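Local coordinates for stage II sporulation protein SA (PDB 3O6Q), which is the toxin of a type II toxin-antitoxin system, neutralised by SpoIISB, and kills sporulating cells when that antitoxin is absent, at residues A[14-17]-A[18-22]; A[29-32]-A[33-37]; A[73-76]-A[77-81]. All coordinates share one frame; numbering follows the deposited sequence.

Interaction 1 of 3, residues A[14-17]-A[18-22]; sequences ENNE and MLHMY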
loop_
_atom_site.group_PDB
_atom_site.type_symbol
_atom_site.label_atom_id
_atom_site.label_comp_id
_atom_site.label_asym_id
_atom_site.label_seq_id
_atom_site.Cartn_x
_atom_site.Cartn_y
_atom_site.Cartn_z
ATOM N N GLU A 14 21.377 1.845 -5.432
ATOM C CA GLU A 14 20.228 2.686 -5.052
ATOM C C GLU A 14 18.914 2.054 -5.500
ATOM O O GLU A 14 17.968 2.037 -4.746
ATOM C CB GLU A 14 20.335 4.095 -5.631
ATOM C CG GLU A 14 20.008 5.209 -4.639
ATOM C CD GLU A 14 20.696 6.513 -4.995
ATOM O OE1 GLU A 14 21.154 6.666 -6.153
ATOM O OE2 GLU A 14 20.790 7.387 -4.106
ATOM N N ASN A 15 18.865 1.527 -6.727
ATOM C CA ASN A 15 17.659 0.808 -7.219
ATOM C C ASN A 15 17.377 -0.401 -6.347
ATOM O O ASN A 15 16.277 -0.577 -5.869
ATOM C CB ASN A 15 17.821 0.359 -8.673
ATOM C CG ASN A 15 17.505 1.471 -9.660
ATOM O OD1 ASN A 15 18.338 1.842 -10.489
ATOM N ND2 ASN A 15 16.309 2.041 -9.538
ATOM N N ASN A 16 18.423 -1.176 -6.081
ATOM C CA ASN A 16 18.313 -2.366 -5.278
ATOM C C ASN A 16 17.813 -2.079 -3.860
ATOM O O ASN A 16 16.911 -2.753 -3.375
ATOM C CB ASN A 16 19.667 -3.071 -5.226
ATOM C CG ASN A 16 19.548 -4.493 -4.804
ATOM O OD1 ASN A 16 18.714 -5.221 -5.327
ATOM N ND2 ASN A 16 20.365 -4.908 -3.847
ATOM N N GLU A 17 18.397 -1.072 -3.224
ATOM C CA GLU A 17 17.979 -0.621 -1.911
ATOM C C GLU A 17 16.518 -0.189 -1.918
ATOM O O GLU A 17 15.752 -0.637 -1.074
ATOM C CB GLU A 17 18.884 0.500 -1.425
ATOM C CG GLU A 17 18.377 1.312 -0.217
ATOM C CD GLU A 17 18.647 2.811 -0.419
ATOM O OE1 GLU A 17 19.708 3.289 0.041
ATOM O OE2 GLU A 17 17.831 3.496 -1.095
HETATM N N MSE A 18 16.124 0.651 -2.869
HETATM C CA MSE A 18 14.723 1.089 -3.003
HETATM C C MSE A 18 13.748 -0.095 -3.085
HETATM O O MSE A 18 12.686 -0.072 -2.461
HETATM C CB MSE A 18 14.547 1.922 -4.275
HETATM C CG MSE A 18 15.163 3.318 -4.249
HETATM SE SE MSE A 18 14.000 4.597 -3.351
HETATM C CE MSE A 18 12.485 4.737 -4.571
ATOM N N LEU A 19 14.081 -1.099 -3.892
ATOM C CA LEU A 19 13.145 -2.194 -4.143
ATOM C C LEU A 19 13.019 -3.100 -2.935
ATOM O O LEU A 19 11.928 -3.564 -2.621
ATOM C CB LEU A 19 13.585 -3.038 -5.334
ATOM C CG LEU A 19 13.323 -2.450 -6.739
ATOM C CD1 LEU A 19 14.187 -3.116 -7.830
ATOM C CD2 LEU A 19 11.802 -2.483 -7.075
ATOM N N HIS A 20 14.132 -3.331 -2.258
ATOM C CA HIS A 20 14.135 -4.111 -1.030
ATOM C C HIS A 20 13.371 -3.414 0.056
ATOM O O HIS A 20 12.490 -4.002 0.697
ATOM C CB HIS A 20 15.557 -4.368 -0.560
ATOM C CG HIS A 20 16.129 -5.641 -1.066
ATOM N ND1 HIS A 20 17.124 -5.681 -2.015
ATOM C CD2 HIS A 20 15.857 -6.928 -0.749
ATOM C CE1 HIS A 20 17.449 -6.942 -2.258
ATOM N NE2 HIS A 20 16.692 -7.719 -1.507
HETATM N N MSE A 21 13.704 -2.157 0.251
HETATM C CA MSE A 21 13.128 -1.397 1.331
HETATM C C MSE A 21 11.629 -1.281 1.236
HETATM O O MSE A 21 10.939 -1.465 2.230
HETATM C CB MSE A 21 13.739 -0.013 1.363
HETATM C CG MSE A 21 13.361 0.825 2.534
HETATM SE SE MSE A 21 14.085 2.598 2.163
HETATM C CE MSE A 21 15.830 2.274 3.030
ATOM N N TYR A 22 11.109 -0.954 0.053
ATOM C CA TYR A 22 9.689 -0.769 -0.084
ATOM C C TYR A 22 8.941 -2.090 -0.236
ATOM O O TYR A 22 7.779 -2.177 0.126
ATOM C CB TYR A 22 9.392 0.276 -1.160
ATOM C CG TYR A 22 9.775 1.668 -0.665
ATOM C CD1 TYR A 22 9.099 2.241 0.402
ATOM C CD2 TYR A 22 10.856 2.366 -1.216
ATOM C CE1 TYR A 22 9.467 3.492 0.906
ATOM C CE2 TYR A 22 11.227 3.625 -0.723
ATOM C CZ TYR A 22 10.529 4.190 0.338
ATOM O OH TYR A 22 10.884 5.438 0.822
#
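N16 and H20 sit one turn apart on helix 7-35, and the carbonyl oxygen of N16 takes two donors from the histidine. H20 N reaches N16 O at 3.1 Å as an ordinary helical bond, while H20 ND1 bends back to N16 O at 3.2 Å with an N-H...O angle of 140°. The two donors arrive from opposite faces of the N16 carbonyl plane, the imidazole nitrogen well above it, so the second bond is the less well aligned. It probably helps to fix the turn of the ring. M18 N, L19 N and M21 N likewise donate to the carbonyls of E14, N15 and E17, four residues back.

Two side-chain pairs meet more loosely. The N16 chain, its CG anti to the backbone N (chi1 -162°), runs alongside H20 in the same direction. N16 CG lies in the plane of the imidazole, 3.9 Å from H20 ND1, with amide and ring planes turned 87° apart. On another side of the helix, E17 CG comes to 4.2 Å from CE of M21, a selenomethionine like M18. M18 itself curls round at chi2 and chi3, and its SE comes in plane to the edge of the Y22 ring, 3.9 Å from Y22 CE2.

Closer is the approach of M18 CG to a carbonyl oxygen, E14 O, at 3.1 Å.

Y22 is anchored through OH to D134 and T131, and E17 and M21 lean on I129. N15, M18 and L19 meet the second subunit and chains of another protein, probably the antitoxin, together; H20 stacks on an aromatic side chain of that protein. These are local i to i+4 contacts of one long alpha-helix, on which E17, M21 and Y22 face the chain's own 128-134 region.

Interaction 2 of 3, residues A[29-32]-A[33-37]; sequences YQYL and LKNEP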
loop_
_atom_site.group_PDB
_atom_site.type_symbol
_atom_site.label_atom_id
_atom_site.label_comp_id
_atom_site.label_asym_id
_atom_site.label_seq_id
_atom_site.Cartn_x
_atom_site.Cartn_y
_atom_site.Cartn_z
ATOM N N TYR A 29 3.349 -3.614 6.211
ATOM C CA TYR A 29 2.045 -2.932 6.168
ATOM C C TYR A 29 0.920 -3.971 6.026
ATOM O O TYR A 29 -0.054 -3.962 6.770
ATOM C CB TYR A 29 2.076 -1.928 5.009
ATOM C CG TYR A 29 0.775 -1.281 4.560
ATOM C CD1 TYR A 29 0.371 -0.041 5.040
ATOM C CD2 TYR A 29 0.022 -1.850 3.546
ATOM C CE1 TYR A 29 -0.803 0.595 4.566
ATOM C CE2 TYR A 29 -1.143 -1.217 3.054
ATOM C CZ TYR A 29 -1.551 -0.020 3.587
ATOM O OH TYR A 29 -2.720 0.557 3.147
ATOM N N GLN A 30 1.084 -4.879 5.078
ATOM C CA GLN A 30 0.085 -5.887 4.811
ATOM C C GLN A 30 -0.030 -6.831 5.992
ATOM O O GLN A 30 -1.123 -7.216 6.341
ATOM C CB GLN A 30 0.442 -6.670 3.568
ATOM C CG GLN A 30 -0.631 -7.693 3.165
ATOM C CD GLN A 30 -0.285 -9.162 3.477
ATOM O OE1 GLN A 30 -0.727 -10.080 2.752
ATOM N NE2 GLN A 30 0.480 -9.393 4.555
ATOM N N TYR A 31 1.094 -7.199 6.607
ATOM C CA TYR A 31 1.051 -8.121 7.729
ATOM C C TYR A 31 0.259 -7.519 8.867
ATOM O O TYR A 31 -0.591 -8.201 9.501
ATOM C CB TYR A 31 2.453 -8.505 8.170
ATOM C CG TYR A 31 2.476 -9.458 9.348
ATOM C CD1 TYR A 31 2.564 -10.836 9.159
ATOM C CD2 TYR A 31 2.446 -8.981 10.641
ATOM C CE1 TYR A 31 2.591 -11.714 10.226
ATOM C CE2 TYR A 31 2.458 -9.850 11.718
ATOM C CZ TYR A 31 2.531 -11.213 11.503
ATOM O OH TYR A 31 2.560 -12.051 12.603
ATOM N N LEU A 32 0.488 -6.231 9.124
ATOM C CA LEU A 32 -0.243 -5.535 10.199
ATOM C C LEU A 32 -1.726 -5.348 9.875
ATOM O O LEU A 32 -2.575 -5.507 10.717
ATOM C CB LEU A 32 0.399 -4.212 10.512
ATOM C CG LEU A 32 1.812 -4.235 11.104
ATOM C CD1 LEU A 32 2.391 -2.815 10.988
ATOM C CD2 LEU A 32 1.811 -4.691 12.547
ATOM N N LEU A 33 -2.062 -5.029 8.642
ATOM C CA LEU A 33 -3.462 -4.929 8.298
ATOM C C LEU A 33 -4.118 -6.286 8.560
ATOM O O LEU A 33 -5.252 -6.348 8.974
ATOM C CB LEU A 33 -3.635 -4.464 6.830
ATOM C CG LEU A 33 -3.535 -2.944 6.615
ATOM C CD1 LEU A 33 -3.586 -2.530 5.092
ATOM C CD2 LEU A 33 -4.608 -2.147 7.429
ATOM N N LYS A 34 -3.388 -7.365 8.353
ATOM C CA LYS A 34 -3.940 -8.711 8.484
ATOM C C LYS A 34 -4.065 -9.124 9.946
ATOM O O LYS A 34 -5.056 -9.712 10.313
ATOM C CB LYS A 34 -3.042 -9.712 7.732
ATOM C CG LYS A 34 -3.717 -10.891 7.014
ATOM C CD LYS A 34 -2.704 -12.008 6.648
ATOM C CE LYS A 34 -3.283 -12.981 5.576
ATOM N NZ LYS A 34 -2.307 -13.355 4.471
ATOM N N ASN A 35 -3.083 -8.806 10.780
ATOM C CA ASN A 35 -3.008 -9.398 12.140
ATOM C C ASN A 35 -3.168 -8.412 13.340
ATOM O O ASN A 35 -3.499 -8.841 14.447
ATOM C CB ASN A 35 -1.697 -10.184 12.259
ATOM C CG ASN A 35 -1.607 -11.343 11.232
ATOM O OD1 ASN A 35 -2.424 -12.260 11.263
ATOM N ND2 ASN A 35 -0.634 -11.296 10.325
ATOM N N GLU A 36 -2.954 -7.110 13.116
ATOM C CA GLU A 36 -3.064 -6.098 14.172
ATOM C C GLU A 36 -4.409 -5.332 14.205
ATOM O O GLU A 36 -4.796 -4.656 13.249
ATOM C CB GLU A 36 -1.919 -5.088 14.077
ATOM C CG GLU A 36 -0.617 -5.592 14.649
ATOM C CD GLU A 36 -0.493 -5.403 16.166
ATOM O OE1 GLU A 36 -0.581 -4.243 16.642
ATOM O OE2 GLU A 36 -0.285 -6.415 16.867
ATOM N N PRO A 37 -5.110 -5.399 15.341
ATOM C CA PRO A 37 -6.361 -4.653 15.413
ATOM C C PRO A 37 -6.113 -3.170 15.313
ATOM O O PRO A 37 -5.205 -2.665 15.971
ATOM C CB PRO A 37 -6.889 -5.004 16.808
ATOM C CG PRO A 37 -5.694 -5.383 17.575
ATOM C CD PRO A 37 -4.791 -6.068 16.610
#
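From Y29 to L33, Q30 to K34, Y31 to N35 and L32 to E36 the backbone keeps i to i+4 bonds through the last turn of helix 7-35, the final one being E36 N to L32 O at 2.9 Å, after which E36 leaves helical angles. With CG anti to the backbone N (chi1 179°), Y31 swings its ring toward N35. N35 sets ND2 over the centre of the Y31 ring, 3.2 Å above its plane, its amide tilted 54° and the two chains crossing at about a right angle; ND2 also makes a weak bond to Y31 O at 3.2 Å. L33 offers CD1 to one face of Y29 as a CH-pi contact, 3.9 Å from the ring centroid. The L32 and E36 side chains lie alongside, pointing the same way, with L32 CD2 3.3 Å from E36 CG. The aligned chains of Q30 and K34 look to other chains instead, Q30 OE1 bonding to T139 of the second subunit and K34 NZ to the backbone of another protein.

Y29 leans on L137, L141 and I144 of helix 132-148, with its OH bonded to Y29 of the second subunit. L32 and L33 touch Y59 of helix 45-61, and the chain goes on into strand 38-42.

Interaction 3 of 3, residues A[73-76]-A[77-81]; sequences STQA and DKDRL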
loop_
_atom_site.group_PDB
_atom_site.type_symbol
_atom_site.label_atom_id
_atom_site.label_comp_id
_atom_site.label_asym_id
_atom_site.label_seq_id
_atom_site.Cartn_x
_atom_site.Cartn_y
_atom_site.Cartn_z
ATOM N N SER A 73 -1.135 24.765 13.960
ATOM C CA SER A 73 -2.092 25.847 14.130
ATOM C C SER A 73 -1.430 27.161 14.528
ATOM O O SER A 73 -1.545 28.171 13.842
ATOM C CB SER A 73 -3.083 25.477 15.238
ATOM O OG SER A 73 -3.759 24.312 14.899
ATOM N N THR A 74 -0.782 27.145 15.686
ATOM C CA THR A 74 -0.189 28.343 16.252
ATOM C C THR A 74 1.205 28.504 15.667
ATOM O O THR A 74 1.809 27.536 15.189
ATOM C CB THR A 74 -0.116 28.241 17.771
ATOM O OG1 THR A 74 0.447 26.976 18.141
ATOM C CG2 THR A 74 -1.504 28.336 18.358
ATOM N N GLN A 75 1.695 29.737 15.664
ATOM C CA GLN A 75 3.009 30.024 15.122
ATOM C C GLN A 75 4.043 29.219 15.895
ATOM O O GLN A 75 5.052 28.803 15.333
ATOM C CB GLN A 75 3.309 31.532 15.196
ATOM C CG GLN A 75 4.646 31.978 14.551
ATOM C CD GLN A 75 4.758 31.640 13.047
ATOM O OE1 GLN A 75 3.974 32.116 12.210
ATOM N NE2 GLN A 75 5.740 30.813 12.708
ATOM N N ALA A 76 3.780 28.993 17.175
ATOM C CA ALA A 76 4.663 28.184 18.000
ATOM C C ALA A 76 4.758 26.775 17.439
ATOM O O ALA A 76 5.837 26.223 17.361
ATOM C CB ALA A 76 4.188 28.147 19.448
ATOM N N ASP A 77 3.623 26.208 17.043
ATOM C CA ASP A 77 3.596 24.894 16.396
ATOM C C ASP A 77 4.427 24.880 15.133
ATOM O O ASP A 77 5.142 23.911 14.847
ATOM C CB ASP A 77 2.160 24.484 16.024
ATOM C CG ASP A 77 1.243 24.389 17.225
ATOM O OD1 ASP A 77 1.761 24.154 18.329
ATOM O OD2 ASP A 77 0.016 24.577 17.052
ATOM N N LYS A 78 4.323 25.957 14.367
ATOM C CA LYS A 78 5.001 26.035 13.076
ATOM C C LYS A 78 6.514 26.151 13.297
ATOM O O LYS A 78 7.289 25.399 12.695
ATOM C CB LYS A 78 4.456 27.210 12.254
ATOM C CG LYS A 78 2.951 27.136 12.030
ATOM C CD LYS A 78 2.449 28.190 11.078
ATOM C CE LYS A 78 0.969 27.982 10.762
ATOM N NZ LYS A 78 0.589 28.729 9.526
ATOM N N ASP A 79 6.918 27.053 14.196
ATOM C CA ASP A 79 8.342 27.270 14.493
ATOM C C ASP A 79 9.000 26.021 15.071
ATOM O O ASP A 79 10.126 25.686 14.696
ATOM C CB ASP A 79 8.556 28.460 15.432
ATOM C CG ASP A 79 8.120 29.788 14.816
ATOM O OD1 ASP A 79 8.017 29.850 13.572
ATOM O OD2 ASP A 79 7.873 30.759 15.574
ATOM N N ARG A 80 8.293 25.312 15.944
ATOM C CA ARG A 80 8.788 24.053 16.470
ATOM C C ARG A 80 9.137 23.142 15.308
ATOM O O ARG A 80 10.213 22.562 15.260
ATOM C CB ARG A 80 7.739 23.352 17.334
ATOM C CG ARG A 80 7.433 23.990 18.687
ATOM C CD ARG A 80 6.158 23.437 19.291
ATOM N NE ARG A 80 5.832 24.115 20.551
ATOM C CZ ARG A 80 4.619 24.537 20.906
ATOM N NH1 ARG A 80 3.563 24.406 20.101
ATOM N NH2 ARG A 80 4.465 25.123 22.083
ATOM N N LEU A 81 8.222 23.018 14.360
ATOM C CA LEU A 81 8.427 22.110 13.244
ATOM C C LEU A 81 9.634 22.547 12.394
ATOM O O LEU A 81 10.547 21.756 12.191
ATOM C CB LEU A 81 7.143 22.035 12.416
ATOM C CG LEU A 81 6.839 20.736 11.699
ATOM C CD1 LEU A 81 6.961 19.561 12.617
ATOM C CD2 LEU A 81 5.423 20.825 11.210
#
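OD2 of D77 is gripped from the turn just before the helix: T74 N donates to it at 3.0 Å and S73 N, more weakly, at 3.3 Å. T74 N comes from above the carboxylate plane, 47° out of it. The T74 hydroxyl also lies close to this carboxylate, and D77 N makes a weak bond back to T74 OG1, whose position is less sure. With chi1 at 48°, OG1 is tucked between the backbone N and the carbonyl carbon of T74, which, as modelled, puts it near D77 N. The other oxygen, D77 OD1, meets R80 NH1 in the guanidinium plane in a salt bridge of 2.5 Å, and the A76 methyl packs 3.7 Å above one face of that group.

On another side of the same turn, the Q75 chain bends at chi2 to bring NE2 to 2.6 Å from D79 OD1. This donor also bonds to Q92, which links the pair to helix 88-96; K78, too, reaches that helix, through a salt bridge to D96. Reciprocal bonding between T74 and D77 makes this a capping box, with T74 as the N-cap of helix 75-82 at the exposed end that follows strand 66-71.

Overall arrangement
Starting near the N terminus of this probably cytoplasmic part of the toxin, interaction 1 comes first, then interaction 2, then interaction 3, in series with none crossing another. Each joins neighbouring turns, so none closes a long loop. Interactions 1 and 2 share helix 7-35, their centres about 22 Å apart, and both touch the second subunit and a chain of another protein; the helix meets the second subunit at both places. Strand 38-42, helix 45-61 and strand 66-71 then lead to interaction 3, at the start of helix 75-82 on the opposite side of the chain's centre, about 34 Å from either in centre-to-centre distance, beside the antiparallel sheet and helix 88-96.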